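Local atomic coordinates of D-glucosaminate-6-phosphate ammonia lyase (Salmonella typhimurium, PDB entry 7LCE), a protein that belongs to the selenocysteine synthase-like family of pyridoxal-phosphate-dependent enzymes and carries that cofactor covalently bound in a fold type I domain. Residues R60-E65 and F222-K227; D66-S71 and A232-H237; V106-G111 and A155-K160. One frame throughout, in Å; residues are numbered along the deposited sequence. Where two conformers were deposited one is given.

Interaction 1 (R60-E65 and F222-K227); sequences RYTGAE and FITGRK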
loop_
_atom_site.group_PDB
_atom_site.type_symbol
_atom_site.label_atom_id
_atom_site.label_comp_id
_atom_site.label_asym_id
_atom_site.label_seq_id
_atom_site.Cartn_x
_atom_site.Cartn_y
_atom_site.Cartn_z
ATOM N N ARG A 60 -19.228 48.252 -4.768
ATOM C CA ARG A 60 -20.016 49.375 -4.268
ATOM C C ARG A 60 -21.454 48.966 -3.979
ATOM O O ARG A 60 -22.087 49.523 -3.075
ATOM C CB ARG A 60 -19.975 50.537 -5.262
ATOM C CG ARG A 60 -18.596 51.153 -5.412
ATOM C CD ARG A 60 -18.582 52.285 -6.423
ATOM N NE ARG A 60 -17.221 52.737 -6.694
ATOM C CZ ARG A 60 -16.897 53.666 -7.582
ATOM N NH1 ARG A 60 -17.818 54.278 -8.309
ATOM N NH2 ARG A 60 -15.617 53.986 -7.748
ATOM N N TYR A 61 -21.982 47.995 -4.725
ATOM C CA TYR A 61 -23.353 47.556 -4.500
ATOM C C TYR A 61 -23.450 46.538 -3.371
ATOM O O TYR A 61 -24.495 46.441 -2.721
ATOM C CB TYR A 61 -23.936 46.961 -5.785
ATOM C CG TYR A 61 -23.880 47.886 -6.979
ATOM C CD1 TYR A 61 -24.861 48.848 -7.186
ATOM C CD2 TYR A 61 -22.847 47.796 -7.904
ATOM C CE1 TYR A 61 -24.813 49.696 -8.278
ATOM C CE2 TYR A 61 -22.791 48.639 -8.999
ATOM C CZ TYR A 61 -23.777 49.587 -9.181
ATOM O OH TYR A 61 -23.725 50.426 -10.270
ATOM N N THR A 62 -22.382 45.778 -3.122
ATOM C CA THR A 62 -22.394 44.748 -2.089
ATOM C C THR A 62 -21.795 45.206 -0.767
ATOM O O THR A 62 -22.091 44.599 0.268
ATOM C CB THR A 62 -21.636 43.502 -2.562
ATOM O OG1 THR A 62 -20.229 43.776 -2.579
ATOM C CG2 THR A 62 -22.088 43.100 -3.955
ATOM N N GLY A 63 -20.957 46.239 -0.775
ATOM C CA GLY A 63 -20.325 46.700 0.442
ATOM C C GLY A 63 -19.110 45.913 0.877
ATOM O O GLY A 63 -18.599 46.156 1.977
ATOM N N ALA A 64 -18.628 44.983 0.057
ATOM C CA ALA A 64 -17.468 44.182 0.407
ATOM C C ALA A 64 -16.183 44.920 0.041
ATOM O O ALA A 64 -16.200 45.992 -0.567
ATOM C CB ALA A 64 -17.526 42.821 -0.283
ATOM N N GLU A 65 -15.046 44.328 0.406
ATOM C CA GLU A 65 -13.766 44.972 0.142
ATOM C C GLU A 65 -13.410 44.910 -1.340
ATOM O O GLU A 65 -12.971 45.911 -1.919
ATOM C CB GLU A 65 -12.676 44.329 0.998
ATOM C CG GLU A 65 -12.985 44.361 2.488
ATOM C CD GLU A 65 -11.941 43.644 3.321
ATOM O OE1 GLU A 65 -11.167 42.847 2.746
ATOM O OE2 GLU A 65 -11.906 43.864 4.551
ATOM N N PHE A 222 -20.529 36.874 -10.145
ATOM C CA PHE A 222 -19.431 37.524 -9.447
ATOM C C PHE A 222 -19.261 36.954 -8.047
ATOM O O PHE A 222 -20.208 36.453 -7.435
ATOM C CB PHE A 222 -19.628 39.045 -9.396
ATOM C CG PHE A 222 -20.925 39.481 -8.772
ATOM C CD1 PHE A 222 -22.082 39.557 -9.532
ATOM C CD2 PHE A 222 -20.982 39.851 -7.441
ATOM C CE1 PHE A 222 -23.275 39.972 -8.970
ATOM C CE2 PHE A 222 -22.173 40.268 -6.873
ATOM C CZ PHE A 222 -23.320 40.329 -7.639
ATOM N N ILE A 223 -18.022 37.022 -7.564
ATOM C CA ILE A 223 -17.662 36.696 -6.191
ATOM C C ILE A 223 -17.352 37.999 -5.473
ATOM O O ILE A 223 -16.612 38.839 -5.998
ATOM C CB ILE A 223 -16.456 35.744 -6.134
ATOM C CG1 ILE A 223 -16.692 34.529 -7.035
ATOM C CG2 ILE A 223 -16.177 35.334 -4.698
ATOM C CD1 ILE A 223 -15.486 33.624 -7.167
ATOM N N THR A 224 -17.908 38.167 -4.277
ATOM C CA THR A 224 -17.703 39.374 -3.488
ATOM C C THR A 224 -17.346 38.993 -2.057
ATOM O O THR A 224 -17.872 38.016 -1.515
ATOM C CB THR A 224 -18.958 40.270 -3.522
ATOM O OG1 THR A 224 -18.708 41.488 -2.815
ATOM C CG2 THR A 224 -20.160 39.559 -2.910
ATOM N N GLY A 225 -16.437 39.752 -1.454
ATOM C CA GLY A 225 -16.001 39.424 -0.105
ATOM C C GLY A 225 -14.742 40.169 0.291
ATOM O O GLY A 225 -14.500 41.295 -0.158
ATOM N N ARG A 226 -13.946 39.525 1.144
ATOM C CA ARG A 226 -12.739 40.158 1.655
ATOM C C ARG A 226 -11.651 40.180 0.589
ATOM O O ARG A 226 -11.534 39.263 -0.229
ATOM C CB ARG A 226 -12.244 39.436 2.909
ATOM C CG ARG A 226 -13.280 39.399 4.022
ATOM C CD ARG A 226 -12.645 39.177 5.383
ATOM N NE ARG A 226 -13.624 39.300 6.457
ATOM C CZ ARG A 226 -14.034 40.454 6.963
ATOM N NH1 ARG A 226 -13.576 41.611 6.510
ATOM N NH2 ARG A 226 -14.929 40.450 7.948
ATOM N N LYS A 227 -10.850 41.249 0.608
ATOM C CA LYS A 227 -9.863 41.464 -0.447
ATOM C C LYS A 227 -8.814 40.359 -0.496
ATOM O O LYS A 227 -8.353 39.997 -1.584
ATOM C CB LYS A 227 -9.191 42.823 -0.258
ATOM C CG LYS A 227 -8.452 43.329 -1.486
ATOM C CD LYS A 227 -7.896 44.727 -1.262
ATOM C CE LYS A 227 -7.307 45.300 -2.540
ATOM N NZ LYS A 227 -6.740 46.661 -2.324
#
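The hydroxyl of Thr224 is gripped from two directions: Thr62 OG1 meets Thr224 OG1 tip to tip at 2.8 Å, in a hydrogen bond whose donor could be either, and Ser67 bonds to the same oxygen through its own hydroxyl. Thr224 OG1 stands anti to its backbone N (chi1 -176°), which turns it toward the end of helix 47-62. Thr62 OG1 also receives a weak bond from Ala64 N, 3.3 Å away. Between these two residues Gly63 leaves the helical conformation with a positive phi, at which a CB would jam against the carbonyl O of Thr62. The methyl CB of Ala64 rests beside Thr224 and lies 3.4 Å from Gly225 O, while Thr62 CG2 approaches Phe222 CE2 obliquely. Both partners belong to the large domain of a fold type I enzyme: strand 221-225 is the antiparallel member of the central seven-stranded sheet, and the chain leaving helix 47-62 turns here to enter the neighbouring edge strand, 66-70. Leaving that turn, Glu65 N makes a weak bond to Gly225 O at 3.1 Å, on the end of strand 221-225. The carboxylate of Glu65 reaches further along, on an extended chain. Glu65 OE1 accepts Lys227 N at 2.7 Å through its anti lone pair, in a nearly straight bond (172°). Since Arg226 sits at the N-cap position, this places a negative charge at the start of helix 227-234, where the helix dipole would be expected to favour it. Glu65 OE2 lies at the edge of the Arg226 guanidinium, 3.4 Å from NH1, a long salt bridge made doubtful by the two conformers deposited for that arginine.

Interaction 2 (D66-S71 and A232-H237); sequences DSYITS and ACKAQH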
loop_
_atom_site.group_PDB
_atom_site.type_symbol
_atom_site.label_atom_id
_atom_site.label_comp_id
_atom_site.label_asym_id
_atom_site.label_seq_id
_atom_site.Cartn_x
_atom_site.Cartn_y
_atom_site.Cartn_z
ATOM N N ASP A 66 -13.591 43.751 -1.969
ATOM C CA ASP A 66 -13.272 43.584 -3.381
ATOM C C ASP A 66 -14.254 42.591 -3.992
ATOM O O ASP A 66 -15.045 41.954 -3.290
ATOM C CB ASP A 66 -11.819 43.131 -3.576
ATOM C CG ASP A 66 -11.281 43.455 -4.964
ATOM O OD1 ASP A 66 -12.047 43.985 -5.798
ATOM O OD2 ASP A 66 -10.086 43.188 -5.218
ATOM N N SER A 67 -14.197 42.469 -5.317
ATOM C CA SER A 67 -15.083 41.573 -6.045
ATOM C C SER A 67 -14.372 41.062 -7.290
ATOM O O SER A 67 -13.397 41.654 -7.760
ATOM C CB SER A 67 -16.399 42.263 -6.432
ATOM O OG SER A 67 -17.137 42.654 -5.286
ATOM N N TYR A 68 -14.872 39.948 -7.817
ATOM C CA TYR A 68 -14.319 39.336 -9.019
ATOM C C TYR A 68 -15.464 38.790 -9.855
ATOM O O TYR A 68 -16.298 38.037 -9.345
ATOM C CB TYR A 68 -13.330 38.218 -8.669
ATOM C CG TYR A 68 -12.761 37.491 -9.867
ATOM C CD1 TYR A 68 -11.892 38.129 -10.743
ATOM C CD2 TYR A 68 -13.081 36.163 -10.116
ATOM C CE1 TYR A 68 -11.367 37.468 -11.838
ATOM C CE2 TYR A 68 -12.559 35.493 -11.209
ATOM C CZ TYR A 68 -11.703 36.151 -12.067
ATOM O OH TYR A 68 -11.178 35.489 -13.157
ATOM N N ILE A 69 -15.493 39.160 -11.136
ATOM C CA ILE A 69 -16.575 38.777 -12.038
ATOM C C ILE A 69 -16.242 37.444 -12.693
ATOM O O ILE A 69 -15.103 37.207 -13.115
ATOM C CB ILE A 69 -16.822 39.868 -13.097
ATOM C CG1 ILE A 69 -17.287 41.164 -12.435
ATOM C CG2 ILE A 69 -17.844 39.406 -14.123
ATOM C CD1 ILE A 69 -17.713 42.229 -13.424
ATOM N N THR A 70 -17.239 36.569 -12.773
ATOM C CA THR A 70 -17.122 35.246 -13.366
ATOM C C THR A 70 -18.175 35.082 -14.460
ATOM O O THR A 70 -19.020 35.955 -14.680
ATOM C CB THR A 70 -17.276 34.157 -12.301
ATOM O OG1 THR A 70 -18.581 34.249 -11.716
ATOM C CG2 THR A 70 -16.229 34.318 -11.212
ATOM N N SER A 71 -18.119 33.941 -15.153
ATOM C CA SER A 71 -19.082 33.681 -16.220
ATOM C C SER A 71 -20.453 33.322 -15.666
ATOM O O SER A 71 -21.474 33.612 -16.299
ATOM C CB SER A 71 -18.575 32.564 -17.130
ATOM O OG SER A 71 -18.477 31.341 -16.420
ATOM N N ALA A 232 -7.198 35.768 -4.149
ATOM C CA ALA A 232 -6.962 34.367 -4.483
ATOM C C ALA A 232 -7.903 33.888 -5.579
ATOM O O ALA A 232 -7.553 32.980 -6.340
ATOM C CB ALA A 232 -7.107 33.493 -3.240
ATOM N N CYS A 233 -9.096 34.478 -5.675
ATOM C CA CYS A 233 -9.978 34.164 -6.792
ATOM C C CYS A 233 -9.400 34.694 -8.096
ATOM O O CYS A 233 -9.361 33.980 -9.105
ATOM C CB CYS A 233 -11.372 34.741 -6.549
ATOM S SG CYS A 233 -12.236 34.038 -5.129
ATOM N N LYS A 234 -8.937 35.948 -8.091
ATOM C CA LYS A 234 -8.335 36.526 -9.288
ATOM C C LYS A 234 -7.157 35.694 -9.776
ATOM O O LYS A 234 -6.946 35.567 -10.988
ATOM C CB LYS A 234 -7.885 37.960 -9.009
ATOM C CG LYS A 234 -9.021 38.923 -8.701
ATOM C CD LYS A 234 -8.504 40.332 -8.443
ATOM C CE LYS A 234 -9.649 41.301 -8.188
ATOM N NZ LYS A 234 -9.173 42.688 -7.936
ATOM N N ALA A 235 -6.404 35.094 -8.851
ATOM C CA ALA A 235 -5.240 34.294 -9.210
ATOM C C ALA A 235 -5.595 33.066 -10.035
ATOM O O ALA A 235 -4.690 32.435 -10.593
ATOM C CB ALA A 235 -4.492 33.859 -7.948
ATOM N N GLN A 236 -6.872 32.705 -10.119
ATOM C CA GLN A 236 -7.281 31.514 -10.852
ATOM C C GLN A 236 -7.334 31.722 -12.361
ATOM O O GLN A 236 -7.636 30.767 -13.085
ATOM C CB GLN A 236 -8.646 31.036 -10.346
ATOM C CG GLN A 236 -8.712 30.835 -8.833
ATOM C CD GLN A 236 -7.727 29.795 -8.327
ATOM O OE1 GLN A 236 -7.415 28.828 -9.022
ATOM N NE2 GLN A 236 -7.222 29.997 -7.113
ATOM N N HIS A 237 -7.043 32.932 -12.857
ATOM C CA HIS A 237 -7.094 33.185 -14.295
ATOM C C HIS A 237 -6.041 32.398 -15.066
ATOM O O HIS A 237 -6.228 32.142 -16.261
ATOM C CB HIS A 237 -6.935 34.679 -14.583
ATOM C CG HIS A 237 -5.525 35.172 -14.476
ATOM N ND1 HIS A 237 -4.989 35.651 -13.299
ATOM C CD2 HIS A 237 -4.537 35.257 -15.399
ATOM C CE1 HIS A 237 -3.736 36.015 -13.502
ATOM N NE2 HIS A 237 -3.436 35.784 -14.768
#
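Tyr68 and Lys234 run past each other in opposite directions, the aromatic ring leading outward from strand 66-70 and the lysine chain leading back toward the strand. One face of the Tyr68 ring takes the helix backbone: Lys234 CA sits 4.2 Å from the ring centroid in a CH-pi contact, 18° off the normal, and Cys233 O lies over the same face, offset toward the rim. The Lys234 side chain departs past the ring atom CD1, which CG approaches to 3.6 Å, while Cys233 CB packs 4.2 Å from Tyr68 CD2. Extended beyond CG, the lysine passes Ser67 O with its CE and meets Asp66 at about a right angle, forming a salt bridge of 2.9 Å between NZ and OD2. The ammonium comes in on the syn side of the carboxylate, 22° out of its plane. Asp66 OD1 accepts Ser67 N at 2.7 Å from above that plane, so both oxygens of the carboxylate have partners. Helix 227-234 is thus fastened against the edge strand of the central sheet. Because Lys234 NZ also bridges to Glu52 on helix 47-62, two carboxylates flank one ammonium, which would be expected to keep the lysine protonated; that positive charge in turn would help keep the buried Asp66 ionised.

Interaction 3 (V106-G111 and A155-K160); sequences VVMLRG and ALLYVK
Met108 carries CG between its backbone N and carbonyl carbon (chi1 63°), and a bend at chi3 (-66°) turns its CE toward the strand alongside; Leu157 holds CG anti to its backbone N. The two side chains lie side by side, pointing the same way, with Met108 SD 3.9 Å from Leu157 CD2. The methyl end of the methionine continues to Val159, where CE meets CG2 at 4.0 Å. On the same face of the sheet Val106 CG1 packs obliquely against Leu157 CB at 3.8 Å, whereas Val107 and Leu156 project to the other face, where Leu156 packs on Phe175 and Val178 of helix 172-181. Strands 105-109 and 153-159 are parallel neighbours in the central sheet of this aminotransferase-like fold, their short segments inclined by 29°. Val107 supplies both backbone bonds: its N donates to Ala155 O at 2.9 Å, and its O accepts from Leu157 N at 2.8 Å. Leu156 CA adds a CA-H...O contact, 3.3 Å from Val107 O. On its other edge strand 105-109 bonds through Val106 and Met108 to strand 130-134. Just beyond the strand end, Arg110 forms salt bridges with Glu133 of its own chain and with Glu133 of a neighbouring subunit.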
loop_
_atom_site.group_PDB
_atom_site.type_symbol
_atom_site.label_atom_id
_atom_site.label_comp_id
_atom_site.label_asym_id
_atom_site.label_seq_id
_atom_site.Cartn_x
_atom_site.Cartn_y
_atom_site.Cartn_z
ATOM N N VAL A 106 -14.196 20.567 1.752
ATOM C CA VAL A 106 -15.193 21.628 1.858
ATOM C C VAL A 106 -16.338 21.101 2.710
ATOM O O VAL A 106 -16.982 20.106 2.352
ATOM C CB VAL A 106 -15.698 22.079 0.479
ATOM C CG1 VAL A 106 -16.857 23.044 0.637
ATOM C CG2 VAL A 106 -14.574 22.725 -0.311
ATOM N N VAL A 107 -16.589 21.760 3.835
ATOM C CA VAL A 107 -17.576 21.312 4.809
ATOM C C VAL A 107 -18.885 22.046 4.558
ATOM O O VAL A 107 -18.927 23.282 4.569
ATOM C CB VAL A 107 -17.081 21.541 6.245
ATOM C CG1 VAL A 107 -18.204 21.298 7.228
ATOM C CG2 VAL A 107 -15.898 20.630 6.541
ATOM N N MET A 108 -19.960 21.287 4.351
ATOM C CA MET A 108 -21.270 21.867 4.103
ATOM C C MET A 108 -22.338 20.967 4.703
ATOM O O MET A 108 -22.086 19.803 5.029
ATOM C CB MET A 108 -21.518 22.072 2.607
ATOM C CG MET A 108 -21.542 20.786 1.813
ATOM S SD MET A 108 -21.832 21.074 0.060
ATOM C CE MET A 108 -23.500 21.725 0.077
ATOM N N LEU A 109 -23.535 21.526 4.854
ATOM C CA LEU A 109 -24.663 20.755 5.361
ATOM C C LEU A 109 -25.138 19.756 4.316
ATOM O O LEU A 109 -25.200 20.064 3.122
ATOM C CB LEU A 109 -25.817 21.684 5.737
ATOM C CG LEU A 109 -25.599 22.711 6.844
ATOM C CD1 LEU A 109 -26.870 23.514 7.057
ATOM C CD2 LEU A 109 -25.168 22.031 8.133
ATOM N N ARG A 110 -25.480 18.547 4.772
ATOM C CA ARG A 110 -26.075 17.568 3.866
ATOM C C ARG A 110 -27.385 18.088 3.290
ATOM O O ARG A 110 -27.701 17.844 2.119
ATOM C CB ARG A 110 -26.292 16.239 4.590
ATOM C CG ARG A 110 -27.111 15.231 3.794
ATOM C CD ARG A 110 -27.111 13.857 4.442
ATOM N NE ARG A 110 -25.920 13.094 4.086
ATOM C CZ ARG A 110 -24.867 12.940 4.877
ATOM N NH1 ARG A 110 -24.828 13.470 6.087
ATOM N NH2 ARG A 110 -23.828 12.235 4.441
ATOM N N GLY A 111 -28.152 18.828 4.089
ATOM C CA GLY A 111 -29.366 19.443 3.590
ATOM C C GLY A 111 -29.142 20.507 2.537
ATOM O O GLY A 111 -30.111 20.938 1.904
ATOM N N ALA A 155 -12.484 24.937 3.526
ATOM C CA ALA A 155 -13.488 25.993 3.568
ATOM C C ALA A 155 -14.802 25.416 4.074
ATOM O O ALA A 155 -15.010 24.197 4.069
ATOM C CB ALA A 155 -13.687 26.635 2.190
ATOM N N LEU A 156 -15.688 26.312 4.500
ATOM C CA LEU A 156 -17.068 25.982 4.823
ATOM C C LEU A 156 -17.977 26.585 3.761
ATOM O O LEU A 156 -17.722 27.690 3.272
ATOM C CB LEU A 156 -17.467 26.510 6.204
ATOM C CG LEU A 156 -16.959 25.792 7.455
ATOM C CD1 LEU A 156 -15.473 26.036 7.673
ATOM C CD2 LEU A 156 -17.762 26.225 8.679
ATOM N N LEU A 157 -19.036 25.863 3.403
ATOM C CA LEU A 157 -19.943 26.292 2.345
ATOM C C LEU A 157 -21.366 26.361 2.880
ATOM O O LEU A 157 -21.888 25.369 3.402
ATOM C CB LEU A 157 -19.873 25.354 1.142
ATOM C CG LEU A 157 -20.734 25.796 -0.043
ATOM C CD1 LEU A 157 -20.114 26.995 -0.720
ATOM C CD2 LEU A 157 -20.926 24.666 -1.037
ATOM N N TYR A 158 -21.988 27.526 2.742
ATOM C CA TYR A 158 -23.394 27.727 3.060
ATOM C C TYR A 158 -24.142 28.045 1.773
ATOM O O TYR A 158 -23.730 28.932 1.018
ATOM C CB TYR A 158 -23.571 28.859 4.075
ATOM C CG TYR A 158 -24.977 28.996 4.614
ATOM C CD1 TYR A 158 -25.948 29.698 3.910
ATOM C CD2 TYR A 158 -25.331 28.440 5.836
ATOM C CE1 TYR A 158 -27.236 29.832 4.399
ATOM C CE2 TYR A 158 -26.618 28.570 6.336
ATOM C CZ TYR A 158 -27.566 29.268 5.613
ATOM O OH TYR A 158 -28.848 29.403 6.099
ATOM N N VAL A 159 -25.231 27.326 1.522
ATOM C CA VAL A 159 -26.014 27.484 0.302
ATOM C C VAL A 159 -27.365 28.074 0.679
ATOM O O VAL A 159 -28.119 27.472 1.453
ATOM C CB VAL A 159 -26.187 26.148 -0.439
ATOM C CG1 VAL A 159 -26.871 26.370 -1.780
ATOM C CG2 VAL A 159 -24.845 25.458 -0.625
ATOM N N LYS A 160 -27.673 29.249 0.132
ATOM C CA LYS A 160 -28.976 29.884 0.307
ATOM C C LYS A 160 -29.798 29.640 -0.952
ATOM O O LYS A 160 -29.475 30.166 -2.023
ATOM C CB LYS A 160 -28.833 31.377 0.576
ATOM C CG LYS A 160 -30.153 32.132 0.552
ATOM C CD LYS A 160 -31.075 31.696 1.677
ATOM C CE LYS A 160 -32.391 32.457 1.629
ATOM N NZ LYS A 160 -33.310 32.055 2.731
#

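In the fold
From the N terminus, the chain runs through helix 47-62 and, by way of the short turn 63-65, into strand 66-70, giving interactions 1 and 2 their first segments. Interaction 3 is completed first: residues 106-111 are joined by 155-160 after an excursion that includes strand 130-134. Residues 222-227 then close interaction 1, and 232-237, at the end of the following helix, close interaction 2. The long loops of interactions 1 and 2 therefore cross, and both enclose the shorter one of interaction 3. All three reach the same sheet: interactions 1 and 2 touch at its 66-70 edge, whereas interaction 3 lies toward the other edge, its centre about 20 Å from that of interaction 1.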